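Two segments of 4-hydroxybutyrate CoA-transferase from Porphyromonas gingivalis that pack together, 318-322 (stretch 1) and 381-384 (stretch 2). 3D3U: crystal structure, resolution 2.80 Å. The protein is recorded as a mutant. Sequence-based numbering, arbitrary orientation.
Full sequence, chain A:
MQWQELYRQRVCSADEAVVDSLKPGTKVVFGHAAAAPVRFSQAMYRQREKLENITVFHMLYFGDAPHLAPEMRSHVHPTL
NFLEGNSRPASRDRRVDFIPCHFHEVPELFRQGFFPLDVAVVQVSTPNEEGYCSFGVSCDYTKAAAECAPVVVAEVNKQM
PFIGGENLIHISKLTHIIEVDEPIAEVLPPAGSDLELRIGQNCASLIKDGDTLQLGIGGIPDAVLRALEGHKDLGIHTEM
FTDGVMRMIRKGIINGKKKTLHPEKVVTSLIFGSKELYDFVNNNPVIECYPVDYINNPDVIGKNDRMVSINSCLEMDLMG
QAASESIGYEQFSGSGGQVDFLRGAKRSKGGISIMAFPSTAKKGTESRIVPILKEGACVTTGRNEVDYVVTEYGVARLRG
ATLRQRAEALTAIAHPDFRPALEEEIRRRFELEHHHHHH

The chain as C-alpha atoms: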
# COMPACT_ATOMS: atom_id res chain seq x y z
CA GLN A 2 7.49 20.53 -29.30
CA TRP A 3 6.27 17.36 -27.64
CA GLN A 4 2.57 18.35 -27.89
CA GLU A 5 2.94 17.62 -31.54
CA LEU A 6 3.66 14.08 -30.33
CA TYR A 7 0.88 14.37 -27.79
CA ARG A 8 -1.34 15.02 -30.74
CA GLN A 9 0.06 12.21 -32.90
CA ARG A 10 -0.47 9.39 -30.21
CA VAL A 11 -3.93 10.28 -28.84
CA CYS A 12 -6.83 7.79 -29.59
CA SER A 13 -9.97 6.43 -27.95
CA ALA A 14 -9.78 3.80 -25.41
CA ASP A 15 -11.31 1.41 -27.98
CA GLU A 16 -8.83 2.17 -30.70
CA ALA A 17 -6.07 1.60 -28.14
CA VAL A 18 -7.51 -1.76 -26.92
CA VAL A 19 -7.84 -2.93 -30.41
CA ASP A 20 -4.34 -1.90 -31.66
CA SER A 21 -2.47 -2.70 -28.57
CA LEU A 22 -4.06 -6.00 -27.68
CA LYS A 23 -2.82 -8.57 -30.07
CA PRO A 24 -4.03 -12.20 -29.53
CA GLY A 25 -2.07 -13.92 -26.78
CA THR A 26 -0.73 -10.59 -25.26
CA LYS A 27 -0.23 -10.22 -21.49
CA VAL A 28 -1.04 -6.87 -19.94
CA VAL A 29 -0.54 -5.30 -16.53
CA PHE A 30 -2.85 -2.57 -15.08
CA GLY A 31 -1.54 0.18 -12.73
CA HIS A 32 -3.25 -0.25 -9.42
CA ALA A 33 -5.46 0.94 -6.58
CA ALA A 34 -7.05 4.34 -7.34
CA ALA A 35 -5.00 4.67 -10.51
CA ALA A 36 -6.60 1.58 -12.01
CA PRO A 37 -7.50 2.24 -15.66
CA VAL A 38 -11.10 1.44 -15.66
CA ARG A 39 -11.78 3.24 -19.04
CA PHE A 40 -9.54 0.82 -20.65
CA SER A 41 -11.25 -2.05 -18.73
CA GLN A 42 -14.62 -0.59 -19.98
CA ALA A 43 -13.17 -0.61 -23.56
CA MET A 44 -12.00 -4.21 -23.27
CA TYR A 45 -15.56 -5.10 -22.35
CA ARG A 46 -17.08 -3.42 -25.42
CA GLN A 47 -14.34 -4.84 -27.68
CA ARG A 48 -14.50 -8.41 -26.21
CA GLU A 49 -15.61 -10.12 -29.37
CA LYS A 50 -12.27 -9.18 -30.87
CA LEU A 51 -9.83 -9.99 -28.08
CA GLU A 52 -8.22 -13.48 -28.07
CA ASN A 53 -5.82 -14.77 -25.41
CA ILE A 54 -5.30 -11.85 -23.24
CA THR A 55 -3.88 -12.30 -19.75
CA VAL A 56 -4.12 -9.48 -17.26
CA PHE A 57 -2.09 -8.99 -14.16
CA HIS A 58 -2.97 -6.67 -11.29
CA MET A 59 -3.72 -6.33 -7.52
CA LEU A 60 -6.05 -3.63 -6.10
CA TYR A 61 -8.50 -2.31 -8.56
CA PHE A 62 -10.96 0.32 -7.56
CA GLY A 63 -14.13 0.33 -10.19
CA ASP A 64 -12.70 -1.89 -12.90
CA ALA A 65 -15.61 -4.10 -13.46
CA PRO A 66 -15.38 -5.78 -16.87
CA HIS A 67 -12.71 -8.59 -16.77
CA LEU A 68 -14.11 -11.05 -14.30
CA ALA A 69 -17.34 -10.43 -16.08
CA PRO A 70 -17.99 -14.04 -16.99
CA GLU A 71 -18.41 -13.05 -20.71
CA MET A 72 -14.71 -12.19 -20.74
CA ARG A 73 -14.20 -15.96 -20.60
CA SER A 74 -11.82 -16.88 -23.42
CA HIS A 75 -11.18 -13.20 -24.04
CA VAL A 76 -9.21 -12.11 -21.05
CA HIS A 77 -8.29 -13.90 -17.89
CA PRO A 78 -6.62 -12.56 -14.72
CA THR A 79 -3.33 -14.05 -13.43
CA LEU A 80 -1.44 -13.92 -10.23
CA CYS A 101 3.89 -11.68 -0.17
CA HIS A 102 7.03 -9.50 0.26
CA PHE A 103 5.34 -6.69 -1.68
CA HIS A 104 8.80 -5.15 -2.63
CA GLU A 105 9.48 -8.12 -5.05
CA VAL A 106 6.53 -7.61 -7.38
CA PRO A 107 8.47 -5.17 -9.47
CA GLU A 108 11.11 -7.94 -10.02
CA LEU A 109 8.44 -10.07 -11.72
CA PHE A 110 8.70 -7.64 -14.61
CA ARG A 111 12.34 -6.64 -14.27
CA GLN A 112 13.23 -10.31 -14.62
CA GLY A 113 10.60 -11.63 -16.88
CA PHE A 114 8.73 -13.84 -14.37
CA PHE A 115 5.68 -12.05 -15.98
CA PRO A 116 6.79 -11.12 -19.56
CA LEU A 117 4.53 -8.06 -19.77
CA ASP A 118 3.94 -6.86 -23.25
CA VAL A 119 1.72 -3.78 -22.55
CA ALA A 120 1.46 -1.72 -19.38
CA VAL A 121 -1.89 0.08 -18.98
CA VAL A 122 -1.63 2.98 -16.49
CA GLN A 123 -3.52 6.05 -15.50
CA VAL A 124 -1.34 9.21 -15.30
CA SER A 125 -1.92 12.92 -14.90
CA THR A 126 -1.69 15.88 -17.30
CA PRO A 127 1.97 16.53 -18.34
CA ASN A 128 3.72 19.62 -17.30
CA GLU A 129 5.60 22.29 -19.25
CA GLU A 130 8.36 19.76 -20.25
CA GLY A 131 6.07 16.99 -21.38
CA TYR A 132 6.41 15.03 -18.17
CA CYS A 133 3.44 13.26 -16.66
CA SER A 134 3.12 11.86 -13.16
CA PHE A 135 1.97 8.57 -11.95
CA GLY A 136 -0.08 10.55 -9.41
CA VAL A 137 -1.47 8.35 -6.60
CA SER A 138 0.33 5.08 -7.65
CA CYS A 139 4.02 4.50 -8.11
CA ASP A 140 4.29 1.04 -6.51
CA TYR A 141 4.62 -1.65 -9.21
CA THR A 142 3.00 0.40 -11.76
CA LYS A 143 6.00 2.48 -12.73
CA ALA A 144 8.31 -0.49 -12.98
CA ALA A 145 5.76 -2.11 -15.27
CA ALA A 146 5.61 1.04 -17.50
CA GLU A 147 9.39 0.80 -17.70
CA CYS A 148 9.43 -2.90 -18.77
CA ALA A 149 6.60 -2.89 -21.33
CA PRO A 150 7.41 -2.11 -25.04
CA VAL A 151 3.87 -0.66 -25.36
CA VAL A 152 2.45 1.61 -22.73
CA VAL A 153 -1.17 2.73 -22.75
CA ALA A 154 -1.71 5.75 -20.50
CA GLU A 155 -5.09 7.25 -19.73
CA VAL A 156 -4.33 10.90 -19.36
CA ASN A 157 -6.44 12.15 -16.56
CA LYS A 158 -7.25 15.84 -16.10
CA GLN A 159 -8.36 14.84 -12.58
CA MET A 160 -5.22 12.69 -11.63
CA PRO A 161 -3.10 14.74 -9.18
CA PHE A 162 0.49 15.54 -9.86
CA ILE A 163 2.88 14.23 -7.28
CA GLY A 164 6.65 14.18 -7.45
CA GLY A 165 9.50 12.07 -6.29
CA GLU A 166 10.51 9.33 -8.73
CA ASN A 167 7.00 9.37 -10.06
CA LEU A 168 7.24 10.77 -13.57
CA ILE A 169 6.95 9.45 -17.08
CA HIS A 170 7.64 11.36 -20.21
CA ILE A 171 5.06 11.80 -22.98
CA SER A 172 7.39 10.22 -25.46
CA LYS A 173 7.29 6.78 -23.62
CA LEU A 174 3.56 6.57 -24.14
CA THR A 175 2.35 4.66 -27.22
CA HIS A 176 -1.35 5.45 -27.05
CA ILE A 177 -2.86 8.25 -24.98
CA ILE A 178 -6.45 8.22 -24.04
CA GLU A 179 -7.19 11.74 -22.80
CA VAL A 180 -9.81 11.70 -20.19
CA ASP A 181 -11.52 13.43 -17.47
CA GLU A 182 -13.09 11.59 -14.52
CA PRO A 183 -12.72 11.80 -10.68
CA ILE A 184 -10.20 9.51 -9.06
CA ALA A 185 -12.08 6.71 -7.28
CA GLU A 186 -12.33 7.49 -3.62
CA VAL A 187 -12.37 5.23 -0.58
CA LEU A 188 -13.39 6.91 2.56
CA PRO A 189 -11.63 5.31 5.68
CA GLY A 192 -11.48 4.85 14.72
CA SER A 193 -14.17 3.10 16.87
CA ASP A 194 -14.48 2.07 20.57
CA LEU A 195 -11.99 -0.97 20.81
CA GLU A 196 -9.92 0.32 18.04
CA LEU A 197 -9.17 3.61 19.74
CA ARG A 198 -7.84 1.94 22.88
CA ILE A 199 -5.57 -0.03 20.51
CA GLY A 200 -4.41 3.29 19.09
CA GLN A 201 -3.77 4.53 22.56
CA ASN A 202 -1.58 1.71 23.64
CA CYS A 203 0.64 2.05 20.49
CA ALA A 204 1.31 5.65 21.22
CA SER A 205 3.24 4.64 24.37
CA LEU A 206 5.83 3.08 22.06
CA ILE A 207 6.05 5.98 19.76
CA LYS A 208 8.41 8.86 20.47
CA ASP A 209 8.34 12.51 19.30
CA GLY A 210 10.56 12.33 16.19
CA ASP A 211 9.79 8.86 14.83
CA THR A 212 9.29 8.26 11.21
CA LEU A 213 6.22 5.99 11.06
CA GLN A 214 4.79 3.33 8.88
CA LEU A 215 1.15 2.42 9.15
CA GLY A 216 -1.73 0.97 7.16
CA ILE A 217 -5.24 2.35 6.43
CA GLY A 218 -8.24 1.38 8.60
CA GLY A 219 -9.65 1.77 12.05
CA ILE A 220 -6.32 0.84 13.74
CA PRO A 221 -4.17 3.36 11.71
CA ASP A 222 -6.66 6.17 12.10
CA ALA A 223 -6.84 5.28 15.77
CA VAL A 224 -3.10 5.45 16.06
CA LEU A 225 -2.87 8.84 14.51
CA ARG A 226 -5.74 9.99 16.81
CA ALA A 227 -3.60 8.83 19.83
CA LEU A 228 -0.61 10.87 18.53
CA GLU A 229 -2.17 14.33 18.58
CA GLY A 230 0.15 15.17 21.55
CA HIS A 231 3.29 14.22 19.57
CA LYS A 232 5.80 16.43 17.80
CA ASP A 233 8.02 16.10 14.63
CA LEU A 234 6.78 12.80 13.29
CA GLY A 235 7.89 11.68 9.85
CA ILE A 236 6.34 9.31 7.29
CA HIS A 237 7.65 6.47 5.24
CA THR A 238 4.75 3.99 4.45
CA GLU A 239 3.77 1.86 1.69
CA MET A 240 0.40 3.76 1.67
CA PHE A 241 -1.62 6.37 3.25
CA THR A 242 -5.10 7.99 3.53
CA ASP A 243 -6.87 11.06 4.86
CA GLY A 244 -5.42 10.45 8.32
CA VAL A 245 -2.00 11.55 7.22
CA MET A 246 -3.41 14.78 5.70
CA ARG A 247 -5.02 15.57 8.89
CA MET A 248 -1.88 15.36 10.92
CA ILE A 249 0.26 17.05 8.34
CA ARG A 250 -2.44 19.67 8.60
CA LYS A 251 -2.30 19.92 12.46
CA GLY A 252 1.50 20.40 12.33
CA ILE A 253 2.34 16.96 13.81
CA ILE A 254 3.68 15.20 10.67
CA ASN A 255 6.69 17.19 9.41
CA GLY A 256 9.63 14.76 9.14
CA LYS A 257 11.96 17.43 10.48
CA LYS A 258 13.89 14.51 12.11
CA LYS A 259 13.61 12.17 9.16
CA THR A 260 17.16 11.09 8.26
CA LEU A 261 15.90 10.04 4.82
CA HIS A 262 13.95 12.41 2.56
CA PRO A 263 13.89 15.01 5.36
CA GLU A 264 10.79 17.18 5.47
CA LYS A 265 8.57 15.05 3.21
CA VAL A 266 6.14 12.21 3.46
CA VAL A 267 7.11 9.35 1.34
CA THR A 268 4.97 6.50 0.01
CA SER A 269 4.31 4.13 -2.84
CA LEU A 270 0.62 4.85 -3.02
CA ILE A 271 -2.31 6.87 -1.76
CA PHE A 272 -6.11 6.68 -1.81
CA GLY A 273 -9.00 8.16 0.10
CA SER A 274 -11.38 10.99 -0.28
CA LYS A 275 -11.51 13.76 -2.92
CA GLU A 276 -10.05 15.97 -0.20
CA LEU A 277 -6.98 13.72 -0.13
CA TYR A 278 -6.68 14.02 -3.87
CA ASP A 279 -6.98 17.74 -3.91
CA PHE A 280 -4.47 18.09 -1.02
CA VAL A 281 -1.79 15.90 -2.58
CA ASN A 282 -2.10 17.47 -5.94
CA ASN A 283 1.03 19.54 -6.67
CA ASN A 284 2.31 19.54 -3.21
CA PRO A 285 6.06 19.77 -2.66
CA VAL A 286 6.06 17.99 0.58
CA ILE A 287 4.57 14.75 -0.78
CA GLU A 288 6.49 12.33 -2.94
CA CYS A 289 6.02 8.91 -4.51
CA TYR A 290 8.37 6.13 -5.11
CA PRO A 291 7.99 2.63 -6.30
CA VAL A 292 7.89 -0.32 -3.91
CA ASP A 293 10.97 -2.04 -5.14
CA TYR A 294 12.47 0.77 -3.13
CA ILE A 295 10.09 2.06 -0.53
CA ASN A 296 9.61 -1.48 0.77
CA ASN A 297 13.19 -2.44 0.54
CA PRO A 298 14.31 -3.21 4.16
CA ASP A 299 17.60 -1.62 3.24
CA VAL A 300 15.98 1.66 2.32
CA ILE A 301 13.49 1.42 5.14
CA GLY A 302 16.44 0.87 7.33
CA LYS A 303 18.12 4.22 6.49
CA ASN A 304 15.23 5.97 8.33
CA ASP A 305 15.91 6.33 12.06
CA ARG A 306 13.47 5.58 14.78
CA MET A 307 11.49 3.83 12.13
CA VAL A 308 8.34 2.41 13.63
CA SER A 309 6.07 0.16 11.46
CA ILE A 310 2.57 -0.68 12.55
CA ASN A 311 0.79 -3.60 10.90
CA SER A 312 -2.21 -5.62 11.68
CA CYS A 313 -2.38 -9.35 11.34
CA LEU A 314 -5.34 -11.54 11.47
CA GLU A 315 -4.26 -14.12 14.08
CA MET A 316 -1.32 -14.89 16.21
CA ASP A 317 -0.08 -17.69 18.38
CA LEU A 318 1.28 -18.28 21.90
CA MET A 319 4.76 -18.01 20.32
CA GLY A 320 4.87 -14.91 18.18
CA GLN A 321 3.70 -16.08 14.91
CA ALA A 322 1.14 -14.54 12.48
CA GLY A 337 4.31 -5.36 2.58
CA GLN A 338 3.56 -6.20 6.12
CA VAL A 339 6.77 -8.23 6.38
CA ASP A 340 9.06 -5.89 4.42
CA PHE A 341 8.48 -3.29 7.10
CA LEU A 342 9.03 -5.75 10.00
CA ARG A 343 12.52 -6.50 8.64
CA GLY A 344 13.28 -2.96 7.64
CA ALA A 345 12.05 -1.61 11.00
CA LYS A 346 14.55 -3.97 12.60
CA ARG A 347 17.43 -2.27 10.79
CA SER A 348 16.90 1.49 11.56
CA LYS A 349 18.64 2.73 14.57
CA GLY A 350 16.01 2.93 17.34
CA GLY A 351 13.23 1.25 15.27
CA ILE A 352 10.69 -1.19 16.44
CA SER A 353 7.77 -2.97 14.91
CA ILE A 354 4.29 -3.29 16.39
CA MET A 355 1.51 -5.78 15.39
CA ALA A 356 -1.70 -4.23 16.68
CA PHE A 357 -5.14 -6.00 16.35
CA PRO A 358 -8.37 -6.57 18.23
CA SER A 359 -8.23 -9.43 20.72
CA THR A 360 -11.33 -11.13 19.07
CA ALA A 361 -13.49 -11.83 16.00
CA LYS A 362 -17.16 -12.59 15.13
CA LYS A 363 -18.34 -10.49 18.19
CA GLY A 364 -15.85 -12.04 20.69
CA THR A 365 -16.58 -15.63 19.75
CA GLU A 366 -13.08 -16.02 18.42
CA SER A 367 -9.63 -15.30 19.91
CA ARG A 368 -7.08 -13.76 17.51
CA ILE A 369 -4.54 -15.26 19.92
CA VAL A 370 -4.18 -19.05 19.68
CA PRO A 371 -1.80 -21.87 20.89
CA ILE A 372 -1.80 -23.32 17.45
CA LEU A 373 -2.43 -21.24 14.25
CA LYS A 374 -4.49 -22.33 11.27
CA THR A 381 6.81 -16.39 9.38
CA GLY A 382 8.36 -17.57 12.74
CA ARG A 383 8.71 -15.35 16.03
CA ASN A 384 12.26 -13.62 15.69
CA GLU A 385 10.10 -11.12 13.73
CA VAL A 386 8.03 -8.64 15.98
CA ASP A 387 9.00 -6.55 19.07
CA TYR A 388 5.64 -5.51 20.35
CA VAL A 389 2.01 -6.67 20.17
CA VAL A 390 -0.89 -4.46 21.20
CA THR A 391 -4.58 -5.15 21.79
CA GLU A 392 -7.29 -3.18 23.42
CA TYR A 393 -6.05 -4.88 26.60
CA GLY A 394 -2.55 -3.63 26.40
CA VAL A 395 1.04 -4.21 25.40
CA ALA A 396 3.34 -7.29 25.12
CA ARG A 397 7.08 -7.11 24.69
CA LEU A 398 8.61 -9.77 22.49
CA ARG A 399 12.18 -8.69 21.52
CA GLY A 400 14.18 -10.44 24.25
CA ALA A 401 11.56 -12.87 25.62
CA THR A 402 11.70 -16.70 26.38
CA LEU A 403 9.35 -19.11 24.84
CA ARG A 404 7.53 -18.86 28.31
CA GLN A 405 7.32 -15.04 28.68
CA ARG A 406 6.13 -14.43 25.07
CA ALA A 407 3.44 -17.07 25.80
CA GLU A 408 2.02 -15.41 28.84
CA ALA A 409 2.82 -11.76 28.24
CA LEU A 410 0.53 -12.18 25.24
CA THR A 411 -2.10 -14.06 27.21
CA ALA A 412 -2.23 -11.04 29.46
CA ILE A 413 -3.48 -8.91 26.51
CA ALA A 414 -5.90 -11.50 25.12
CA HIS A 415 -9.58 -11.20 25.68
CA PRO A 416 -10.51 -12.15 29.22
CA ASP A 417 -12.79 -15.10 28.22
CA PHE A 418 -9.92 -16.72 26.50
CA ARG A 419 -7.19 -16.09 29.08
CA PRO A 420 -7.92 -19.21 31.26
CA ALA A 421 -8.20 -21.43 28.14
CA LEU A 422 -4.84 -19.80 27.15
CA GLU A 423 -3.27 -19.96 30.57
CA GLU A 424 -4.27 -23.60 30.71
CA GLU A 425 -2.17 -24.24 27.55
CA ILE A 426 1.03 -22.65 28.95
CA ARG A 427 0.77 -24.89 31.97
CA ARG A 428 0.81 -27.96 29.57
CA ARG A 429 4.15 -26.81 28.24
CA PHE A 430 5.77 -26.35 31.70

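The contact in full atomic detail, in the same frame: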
# COMPACT_ATOMS: atom_id res chain seq x y z
N LEU A 318 0.60 -18.42 20.60
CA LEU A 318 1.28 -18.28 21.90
C LEU A 318 2.82 -18.12 21.84
O LEU A 318 3.48 -18.15 22.89
CB LEU A 318 0.92 -19.46 22.81
CG LEU A 318 -0.49 -19.49 23.41
CD1 LEU A 318 -0.59 -20.59 24.49
CD2 LEU A 318 -0.88 -18.14 23.97
N MET A 319 3.35 -17.89 20.64
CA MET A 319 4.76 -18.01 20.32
C MET A 319 5.27 -16.81 19.52
O MET A 319 6.47 -16.54 19.48
CB MET A 319 4.93 -19.21 19.45
CG MET A 319 6.31 -19.73 19.43
SD MET A 319 6.21 -21.43 20.05
CE MET A 319 4.67 -22.19 19.37
N GLY A 320 4.40 -16.10 18.83
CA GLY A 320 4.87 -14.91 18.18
C GLY A 320 4.77 -14.97 16.69
O GLY A 320 5.55 -14.36 15.95
N GLN A 321 3.76 -15.69 16.25
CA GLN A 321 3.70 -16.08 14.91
C GLN A 321 2.33 -15.78 14.29
O GLN A 321 1.28 -16.22 14.83
CB GLN A 321 4.07 -17.54 14.92
CG GLN A 321 5.39 -17.75 15.61
CD GLN A 321 5.97 -19.17 15.38
OE1 GLN A 321 5.21 -20.14 15.46
NE2 GLN A 321 7.30 -19.28 15.13
N ALA A 322 2.34 -15.03 13.18
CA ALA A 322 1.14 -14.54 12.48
C ALA A 322 0.71 -15.51 11.44
O ALA A 322 1.48 -15.69 10.52
CB ALA A 322 1.45 -13.21 11.81
N THR A 381 7.08 -17.63 8.62
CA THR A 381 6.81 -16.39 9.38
C THR A 381 7.00 -16.44 10.93
O THR A 381 6.36 -15.67 11.65
CB THR A 381 5.45 -15.78 8.98
OG1 THR A 381 5.03 -14.83 10.01
CG2 THR A 381 4.33 -16.93 8.77
N GLY A 382 7.90 -17.34 11.36
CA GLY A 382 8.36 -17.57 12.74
C GLY A 382 8.82 -16.35 13.53
O GLY A 382 9.37 -15.41 12.94
N ARG A 383 8.57 -16.40 14.87
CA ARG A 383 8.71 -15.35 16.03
C ARG A 383 9.76 -14.21 16.12
O ARG A 383 9.33 -13.09 16.41
CB ARG A 383 8.69 -16.03 17.43
CG ARG A 383 10.03 -16.69 17.86
CD ARG A 383 10.57 -17.65 16.80
NE ARG A 383 11.35 -18.73 17.37
CZ ARG A 383 10.88 -19.95 17.58
NH1 ARG A 383 11.66 -20.90 18.11
NH2 ARG A 383 9.61 -20.21 17.28
N ASN A 384 11.09 -14.53 16.00
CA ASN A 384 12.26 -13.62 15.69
C ASN A 384 11.99 -12.60 14.57
O ASN A 384 12.84 -12.38 13.66
CB ASN A 384 13.39 -14.48 15.20
CG ASN A 384 12.88 -15.71 14.45
OD1 ASN A 384 12.22 -15.61 13.41
ND2 ASN A 384 13.13 -16.88 15.04

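Two irregular segments, 318-322 and 381-384, meet with neither helix nor strand on either side and bury 291 Å² between them, both sides summed. The backbones come closest where Gly320 CA lies 4.4 Å from Arg383 CA. Here the Arg383 CA hydrogen points at a carbonyl: Arg383 CA is 3.3 Å from Gly320 O, with an angle of 155° at the hydrogen, a CA-H...O contact. The preceding carbonyl is also engaged, Met319 O standing 3.1 Å from Arg383 CB, so two successive carbonyl oxygens of the first segment rest against the root of one arginine. Such a close approach depends on Gly320. Its phi/psi of 117/32° would jam a CB against the carbonyl oxygen of Met319, and an ideal CB would point toward the second segment and lie 3.0 Å from Arg383 CB, a clash. Gly382 differs, since a CB there would point away and has room.

Among the side chains, Arg383 has the largest area covered, 85 Å². Its chain leaves the backbone sideways, with chi1 p and chi2 m, and its guanidinium reaches both Met319 and Gln321. Met319 CG lies 4.0 Å from Arg383 NH2, while the Gln321 amide sits at the guanidinium edge, near its plane. Gln321, m at chi1 and t at chi2, also starts sideways, but its end comes nearer the second segment. That brings the amide over the Gly382-Arg383 backbone as well as beside the guanidinium; which of its two ends is nitrogen is uncertain, so the polar pairing there stays open. Farther along, the contact loosens: Ala322 O is 3.6 Å from Thr381 CG2, and Ala322 CB is 4.3 Å from Thr381 OG1. Leu318 and Asn384 make no contact across the interface.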